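Long-range contact in aspartokinase (Clostridium acetobutylicum, PDB 3TVI), which probably catalyses the ATP-dependent phosphorylation of the beta-carboxyl group of aspartate, the first step toward lysine, threonine and methionine, under allosteric control: residues B[107-119]-B[169-182]. Sequence-based numbering, arbitrary orientation.
Sequences ASSDYAASRGEYL and PGFYGSSFNGDVKT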
ATOM      1  N   ALA B 107       7.698  -4.511  49.126  1.00 69.53           N
ATOM      2  CA  ALA B 107       8.379  -4.970  47.914  1.00 67.58           C
ATOM      3  C   ALA B 107       7.686  -4.404  46.673  1.00 65.73           C
ATOM      4  O   ALA B 107       6.482  -4.147  46.691  1.00 64.23           O
ATOM      5  CB  ALA B 107       8.405  -6.490  47.865  1.00 66.80           C
ATOM      6  N   SER B 108       8.452  -4.221  45.600  1.00 64.58           N
ATOM      7  CA  SER B 108       7.925  -3.645  44.352  1.00 63.26           C
ATOM      8  C   SER B 108       6.918  -4.566  43.704  1.00 63.14           C
ATOM      9  O   SER B 108       6.877  -5.763  44.002  1.00 64.06           O
ATOM     10  CB  SER B 108       9.054  -3.352  43.353  1.00 61.54           C
ATOM     11  OG  SER B 108       9.694  -4.533  42.909  1.00 58.31           O
ATOM     12  N   SER B 109       6.099  -4.007  42.821  1.00 63.50           N
ATOM     13  CA  SER B 109       5.196  -4.817  42.025  1.00 63.31           C
ATOM     14  C   SER B 109       6.015  -5.859  41.283  1.00 61.98           C
ATOM     15  O   SER B 109       5.707  -7.046  41.343  1.00 61.12           O
ATOM     16  CB  SER B 109       4.429  -3.963  41.026  1.00 64.78           C
ATOM     17  OG  SER B 109       5.317  -3.421  40.065  1.00 66.89           O
ATOM     18  N   ASP B 110       7.074  -5.417  40.609  1.00 62.07           N
ATOM     19  CA  ASP B 110       7.927  -6.333  39.852  1.00 63.14           C
ATOM     20  C   ASP B 110       8.381  -7.531  40.702  1.00 61.84           C
ATOM     21  O   ASP B 110       8.314  -8.675  40.260  1.00 61.53           O
ATOM     22  CB  ASP B 110       9.139  -5.602  39.254  1.00 65.50           C
ATOM     23  CG  ASP B 110       8.799  -4.850  37.975  1.00 67.80           C
ATOM     24  OD1 ASP B 110       7.715  -4.228  37.912  1.00 71.69           O
ATOM     25  OD2 ASP B 110       9.622  -4.872  37.033  1.00 68.25           O
ATOM     26  N   TYR B 111       8.827  -7.273  41.924  1.00 61.57           N
ATOM     27  CA  TYR B 111       9.142  -8.353  42.839  1.00 60.86           C
ATOM     28  C   TYR B 111       7.903  -9.229  43.060  1.00 61.46           C
ATOM     29  O   TYR B 111       7.938 -10.449  42.881  1.00 59.87           O
ATOM     30  CB  TYR B 111       9.632  -7.808  44.184  1.00 61.04           C
ATOM     31  CG  TYR B 111       9.834  -8.911  45.190  1.00 60.47           C
ATOM     32  CD1 TYR B 111       8.828  -9.253  46.082  1.00 60.55           C
ATOM     33  CD2 TYR B 111      11.004  -9.648  45.206  1.00 59.47           C
ATOM     34  CE1 TYR B 111       8.995 -10.277  46.986  1.00 60.35           C
ATOM     35  CE2 TYR B 111      11.180 -10.675  46.105  1.00 59.93           C
ATOM     36  CZ  TYR B 111      10.175 -10.984  46.997  1.00 60.52           C
ATOM     37  OH  TYR B 111      10.346 -12.012  47.901  1.00 62.09           O
ATOM     38  N   ALA B 112       6.809  -8.588  43.456  1.00 62.97           N
ATOM     39  CA  ALA B 112       5.559  -9.281  43.732  1.00 63.17           C
ATOM     40  C   ALA B 112       5.219 -10.305  42.647  1.00 63.44           C
ATOM     41  O   ALA B 112       5.166 -11.496  42.916  1.00 63.20           O
ATOM     42  CB  ALA B 112       4.428  -8.273  43.876  1.00 62.68           C
ATOM     43  N   ALA B 113       5.016  -9.830  41.421  1.00 64.82           N
ATOM     44  CA  ALA B 113       4.485 -10.666  40.342  1.00 64.89           C
ATOM     45  C   ALA B 113       5.484 -11.713  39.844  1.00 65.79           C
ATOM     46  O   ALA B 113       5.082 -12.762  39.316  1.00 69.13           O
ATOM     47  CB  ALA B 113       4.013  -9.796  39.185  1.00 63.06           C
ATOM     48  N   SER B 114       6.776 -11.442  40.018  1.00 64.34           N
ATOM     49  CA  SER B 114       7.810 -12.369  39.562  1.00 63.17           C
ATOM     50  C   SER B 114       7.922 -13.621  40.434  1.00 63.23           C
ATOM     51  O   SER B 114       8.598 -14.571  40.046  1.00 65.70           O
ATOM     52  CB  SER B 114       9.165 -11.669  39.509  1.00 63.23           C
ATOM     53  OG  SER B 114       9.448 -11.031  40.740  1.00 64.32           O
ATOM     54  N   ARG B 115       7.264 -13.638  41.594  1.00 60.94           N
ATOM     55  CA  ARG B 115       7.391 -14.760  42.526  1.00 59.42           C
ATOM     56  C   ARG B 115       6.658 -16.032  42.084  1.00 59.49           C
ATOM     57  O   ARG B 115       6.962 -17.130  42.562  1.00 60.39           O
ATOM     58  CB  ARG B 115       6.984 -14.341  43.947  1.00 58.96           C
ATOM     59  CG  ARG B 115       8.161 -13.920  44.817  1.00 59.00           C
ATOM     60  CD  ARG B 115       9.114 -12.952  44.120  1.00 59.30           C
ATOM     61  NE  ARG B 115      10.518 -13.353  44.247  1.00 59.03           N
ATOM     62  CZ  ARG B 115      11.480 -13.076  43.365  1.00 59.43           C
ATOM     63  NH1 ARG B 115      11.219 -12.406  42.249  1.00 59.46           N
ATOM     64  NH2 ARG B 115      12.723 -13.488  43.586  1.00 60.27           N
ATOM     65  N   GLY B 116       5.716 -15.908  41.159  1.00 59.23           N
ATOM     66  CA  GLY B 116       5.103 -17.095  40.567  1.00 59.10           C
ATOM     67  C   GLY B 116       6.131 -18.001  39.903  1.00 58.04           C
ATOM     68  O   GLY B 116       6.075 -19.222  40.034  1.00 58.20           O
ATOM     69  N   GLU B 117       7.086 -17.390  39.208  1.00 57.43           N
ATOM     70  CA  GLU B 117       8.089 -18.130  38.441  1.00 56.43           C
ATOM     71  C   GLU B 117       9.146 -18.637  39.404  1.00 55.75           C
ATOM     72  O   GLU B 117       9.546 -19.801  39.351  1.00 56.17           O
ATOM     73  CB  GLU B 117       8.753 -17.254  37.373  1.00 57.31           C
ATOM     74  CG  GLU B 117       7.998 -15.999  36.951  1.00 59.22           C
ATOM     75  CD  GLU B 117       6.661 -16.275  36.288  1.00 60.56           C
ATOM     76  OE1 GLU B 117       6.424 -17.445  35.929  1.00 62.72           O
ATOM     77  OE2 GLU B 117       5.851 -15.328  36.120  1.00 59.91           O
ATOM     78  N   TYR B 118       9.590 -17.743  40.284  1.00 54.96           N
ATOM     79  CA  TYR B 118      10.512 -18.075  41.382  1.00 53.89           C
ATOM     80  C   TYR B 118      10.082 -19.321  42.170  1.00 52.81           C
ATOM     81  O   TYR B 118      10.878 -20.239  42.365  1.00 52.28           O
ATOM     82  CB  TYR B 118      10.649 -16.873  42.333  1.00 53.42           C
ATOM     83  CG  TYR B 118      11.504 -17.140  43.543  1.00 53.44           C
ATOM     84  CD1 TYR B 118      12.878 -16.973  43.497  1.00 53.51           C
ATOM     85  CD2 TYR B 118      10.936 -17.573  44.737  1.00 53.99           C
ATOM     86  CE1 TYR B 118      13.669 -17.228  44.605  1.00 53.82           C
ATOM     87  CE2 TYR B 118      11.718 -17.832  45.849  1.00 54.02           C
ATOM     88  CZ  TYR B 118      13.085 -17.657  45.776  1.00 54.12           C
ATOM     89  OH  TYR B 118      13.870 -17.920  46.875  1.00 55.96           O
ATOM     90  N   LEU B 119       8.834 -19.359  42.622  1.00 52.10           N
ATOM     91  CA  LEU B 119       8.389 -20.481  43.444  1.00 53.49           C
ATOM     92  C   LEU B 119       8.427 -21.784  42.643  1.00 53.66           C
ATOM     93  O   LEU B 119       8.937 -22.798  43.119  1.00 54.16           O
ATOM     94  CB  LEU B 119       6.994 -20.232  44.018  1.00 54.59           C
ATOM     95  CG  LEU B 119       6.898 -19.131  45.081  1.00 55.25           C
ATOM     96  CD1 LEU B 119       5.451 -18.866  45.478  1.00 55.26           C
ATOM     97  CD2 LEU B 119       7.726 -19.497  46.297  1.00 55.15           C
ATOM     98  N   PRO B 169      14.587 -19.589  37.046  1.00 56.05           N
ATOM     99  CA  PRO B 169      13.220 -19.090  36.949  1.00 55.89           C
ATOM    100  C   PRO B 169      13.136 -18.059  35.845  1.00 56.71           C
ATOM    101  O   PRO B 169      14.166 -17.569  35.384  1.00 58.57           O
ATOM    102  CB  PRO B 169      12.966 -18.479  38.324  1.00 56.00           C
ATOM    103  CG  PRO B 169      14.306 -18.020  38.766  1.00 56.67           C
ATOM    104  CD  PRO B 169      15.317 -18.957  38.155  1.00 56.64           C
ATOM    105  N   GLY B 170      11.925 -17.732  35.425  1.00 58.40           N
ATOM    106  CA  GLY B 170      11.731 -17.187  34.099  1.00 60.05           C
ATOM    107  C   GLY B 170      11.788 -15.688  33.954  1.00 61.75           C
ATOM    108  O   GLY B 170      12.756 -15.115  33.426  1.00 65.59           O
ATOM    109  N   PHE B 171      10.759 -15.050  34.480  1.00 58.98           N
ATOM    110  CA  PHE B 171      10.148 -13.894  33.811  1.00 56.25           C
ATOM    111  C   PHE B 171      10.754 -12.549  34.220  1.00 55.39           C
ATOM    112  O   PHE B 171      10.177 -11.511  33.956  1.00 54.78           O
ATOM    113  CB  PHE B 171       8.635 -14.067  34.052  1.00 54.62           C
ATOM    114  CG  PHE B 171       7.810 -12.826  34.088  1.00 53.38           C
ATOM    115  CD1 PHE B 171       7.650 -12.037  32.972  1.00 53.60           C
ATOM    116  CD2 PHE B 171       7.061 -12.539  35.216  1.00 53.33           C
ATOM    117  CE1 PHE B 171       6.823 -10.923  33.008  1.00 53.33           C
ATOM    118  CE2 PHE B 171       6.236 -11.434  35.259  1.00 54.13           C
ATOM    119  CZ  PHE B 171       6.116 -10.621  34.149  1.00 53.46           C
ATOM    120  N   TYR B 172      11.958 -12.575  34.796  1.00 55.13           N
ATOM    121  CA  TYR B 172      12.539 -11.394  35.414  1.00 56.12           C
ATOM    122  C   TYR B 172      14.053 -11.457  35.497  1.00 57.68           C
ATOM    123  O   TYR B 172      14.664 -12.457  35.129  1.00 58.34           O
ATOM    124  CB  TYR B 172      11.979 -11.228  36.823  1.00 56.89           C
ATOM    125  CG  TYR B 172      12.498 -12.247  37.806  1.00 56.45           C
ATOM    126  CD1 TYR B 172      13.599 -11.975  38.600  1.00 56.98           C
ATOM    127  CD2 TYR B 172      11.891 -13.492  37.934  1.00 56.33           C
ATOM    128  CE1 TYR B 172      14.084 -12.914  39.495  1.00 57.40           C
ATOM    129  CE2 TYR B 172      12.366 -14.432  38.834  1.00 55.71           C
ATOM    130  CZ  TYR B 172      13.460 -14.138  39.607  1.00 55.99           C
ATOM    131  OH  TYR B 172      13.928 -15.071  40.493  1.00 56.56           O
ATOM    132  N   GLY B 173      14.639 -10.368  35.990  1.00 60.22           N
ATOM    133  CA  GLY B 173      16.081 -10.251  36.223  1.00 64.65           C
ATOM    134  C   GLY B 173      16.348  -9.068  37.145  1.00 69.29           C
ATOM    135  O   GLY B 173      15.422  -8.543  37.764  1.00 72.27           O
ATOM    136  N   SER B 174      17.596  -8.628  37.247  1.00 73.18           N
ATOM    137  CA  SER B 174      17.910  -7.503  38.128  1.00 78.18           C
ATOM    138  C   SER B 174      18.026  -6.202  37.340  1.00 81.72           C
ATOM    139  O   SER B 174      18.594  -6.186  36.253  1.00 84.90           O
ATOM    140  CB  SER B 174      19.196  -7.777  38.912  1.00 80.79           C
ATOM    141  OG  SER B 174      18.967  -8.722  39.953  1.00 81.16           O
ATOM    142  N   SER B 175      17.477  -5.121  37.890  1.00 83.99           N
ATOM    143  CA  SER B 175      17.614  -3.789  37.296  1.00 85.84           C
ATOM    144  C   SER B 175      19.023  -3.268  37.524  1.00 89.40           C
ATOM    145  O   SER B 175      19.759  -3.802  38.359  1.00 91.08           O
ATOM    146  CB  SER B 175      16.611  -2.810  37.912  1.00 87.57           C
ATOM    147  OG  SER B 175      16.746  -2.750  39.323  1.00 88.09           O
ATOM    148  N   PHE B 176      19.389  -2.215  36.791  1.00 92.75           N
ATOM    149  CA  PHE B 176      20.690  -1.554  36.962  1.00 93.12           C
ATOM    150  C   PHE B 176      21.002  -1.335  38.434  1.00 91.16           C
ATOM    151  O   PHE B 176      22.105  -1.627  38.884  1.00 90.84           O
ATOM    152  CB  PHE B 176      20.715  -0.210  36.236  1.00 96.34           C
ATOM    153  CG  PHE B 176      22.047   0.478  36.287  1.00101.72           C
ATOM    154  CD1 PHE B 176      23.143  -0.059  35.621  1.00104.11           C
ATOM    155  CD2 PHE B 176      22.212   1.661  36.994  1.00104.80           C
ATOM    156  CE1 PHE B 176      24.381   0.568  35.662  1.00106.90           C
ATOM    157  CE2 PHE B 176      23.445   2.294  37.039  1.00108.35           C
ATOM    158  CZ  PHE B 176      24.532   1.746  36.372  1.00109.18           C
ATOM    159  N   ASN B 177      20.008  -0.847  39.175  1.00 90.64           N
ATOM    160  CA  ASN B 177      20.129  -0.618  40.621  1.00 92.07           C
ATOM    161  C   ASN B 177      19.995  -1.878  41.506  1.00 90.76           C
ATOM    162  O   ASN B 177      19.744  -1.768  42.709  1.00 91.98           O
ATOM    163  CB  ASN B 177      19.115   0.447  41.073  1.00 92.38           C
ATOM    164  CG  ASN B 177      17.676  -0.039  40.997  1.00 92.24           C
ATOM    165  OD1 ASN B 177      17.089  -0.124  39.914  1.00 94.10           O
ATOM    166  ND2 ASN B 177      17.098  -0.345  42.150  1.00 90.33           N
ATOM    167  N   GLY B 178      20.154  -3.064  40.918  1.00 88.51           N
ATOM    168  CA  GLY B 178      20.163  -4.316  41.679  1.00 86.77           C
ATOM    169  C   GLY B 178      18.811  -4.856  42.132  1.00 85.86           C
ATOM    170  O   GLY B 178      18.733  -5.974  42.648  1.00 83.38           O
ATOM    171  N   ASP B 179      17.746  -4.078  41.947  1.00 86.39           N
ATOM    172  CA  ASP B 179      16.410  -4.482  42.388  1.00 85.09           C
ATOM    173  C   ASP B 179      15.713  -5.277  41.288  1.00 81.52           C
ATOM    174  O   ASP B 179      16.026  -5.113  40.107  1.00 80.85           O
ATOM    175  CB  ASP B 179      15.579  -3.256  42.786  1.00 87.81           C
ATOM    176  CG  ASP B 179      16.122  -2.552  44.033  1.00 92.99           C
ATOM    177  OD1 ASP B 179      16.886  -3.169  44.812  1.00 95.31           O
ATOM    178  OD2 ASP B 179      15.780  -1.368  44.241  1.00 95.99           O
ATOM    179  N   VAL B 180      14.777  -6.138  41.689  1.00 77.05           N
ATOM    180  CA  VAL B 180      14.086  -7.040  40.764  1.00 71.66           C
ATOM    181  C   VAL B 180      13.292  -6.293  39.705  1.00 71.52           C
ATOM    182  O   VAL B 180      12.380  -5.534  40.025  1.00 70.17           O
ATOM    183  CB  VAL B 180      13.118  -7.977  41.501  1.00 69.04           C
ATOM    184  CG1 VAL B 180      12.085  -8.560  40.546  1.00 67.59           C
ATOM    185  CG2 VAL B 180      13.893  -9.082  42.185  1.00 68.48           C
ATOM    186  N   LYS B 181      13.651  -6.530  38.444  1.00 71.77           N
ATOM    187  CA  LYS B 181      12.936  -5.981  37.294  1.00 71.43           C
ATOM    188  C   LYS B 181      12.356  -7.127  36.470  1.00 66.95           C
ATOM    189  O   LYS B 181      13.028  -8.120  36.222  1.00 64.44           O
ATOM    190  CB  LYS B 181      13.886  -5.147  36.432  1.00 74.82           C
ATOM    191  CG  LYS B 181      13.213  -3.978  35.727  1.00 78.05           C
ATOM    192  CD  LYS B 181      14.183  -3.217  34.829  1.00 80.12           C
ATOM    193  CE  LYS B 181      13.601  -1.882  34.383  1.00 81.08           C
ATOM    194  NZ  LYS B 181      12.213  -2.025  33.859  1.00 80.63           N
ATOM    195  N   THR B 182      11.106  -6.985  36.053  1.00 65.39           N
ATOM    196  CA  THR B 182      10.436  -8.019  35.282  1.00 63.76           C
ATOM    197  C   THR B 182      10.459  -7.604  33.822  1.00 62.75           C
ATOM    198  O   THR B 182      10.543  -6.412  33.529  1.00 64.72           O
ATOM    199  CB  THR B 182       8.981  -8.217  35.767  1.00 64.49           C
ATOM    200  OG1 THR B 182       8.654  -9.611  35.748  1.00 64.01           O
ATOM    201  CG2 THR B 182       7.976  -7.429  34.909  1.00 63.57           C
TER
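Asp110 sets its CG beside its own backbone N (chi1 -80°), which carries the carboxylate out to strand 180-182, while Tyr172 takes chi1 72°, with CG between backbone N and carbonyl carbon, and lays its ring against Ser114 and Arg115. OD2 of Asp110 accepts from the backbone N of Thr182 at 2.8 Å, a nearly straight bond (166°) that arrives on the anti side of the carboxylate and well out of its plane. One turn on, the CB of Ser114 meets the Tyr172 ring obliquely, 3.6 Å from CD2. The Arg115 chain, bent at chi2 and chi3, returns over a face of that ring in an off-centre cation-pi contact, CZ 4.9 Å from the centroid. Its guanidinium is sandwiched between Tyr111 CE2 and Tyr118 CB, and NH1 donates in plane to Ser114 OG at 2.7 Å, contacts that limit how the guanidinium can turn. Tyr172 OH is hydrogen-bonded to Asp134. All this lies in the amino acid kinase domain, where strands 172-174 and 180-182 form a beta hairpin packed across helix 109-127; the axes of strand 180-182 and of helix segment 109-119 come within 6.9 Å. Val180 packs against the helix, CG1 3.7 Å from Tyr111 CA, with CG2 at the edge of the Tyr111 ring. Further along the helix lies Glu117, predicted to bind substrate. Its CG meets Phe171 CB at 3.5 Å, and its carboxylate stands almost perpendicular to the Phe171 ring. Over one face of that ring sits Thr182 OG1, which donates to Phe171 O. Ser188 of helix 187-199 touches both Glu117 and Phe171.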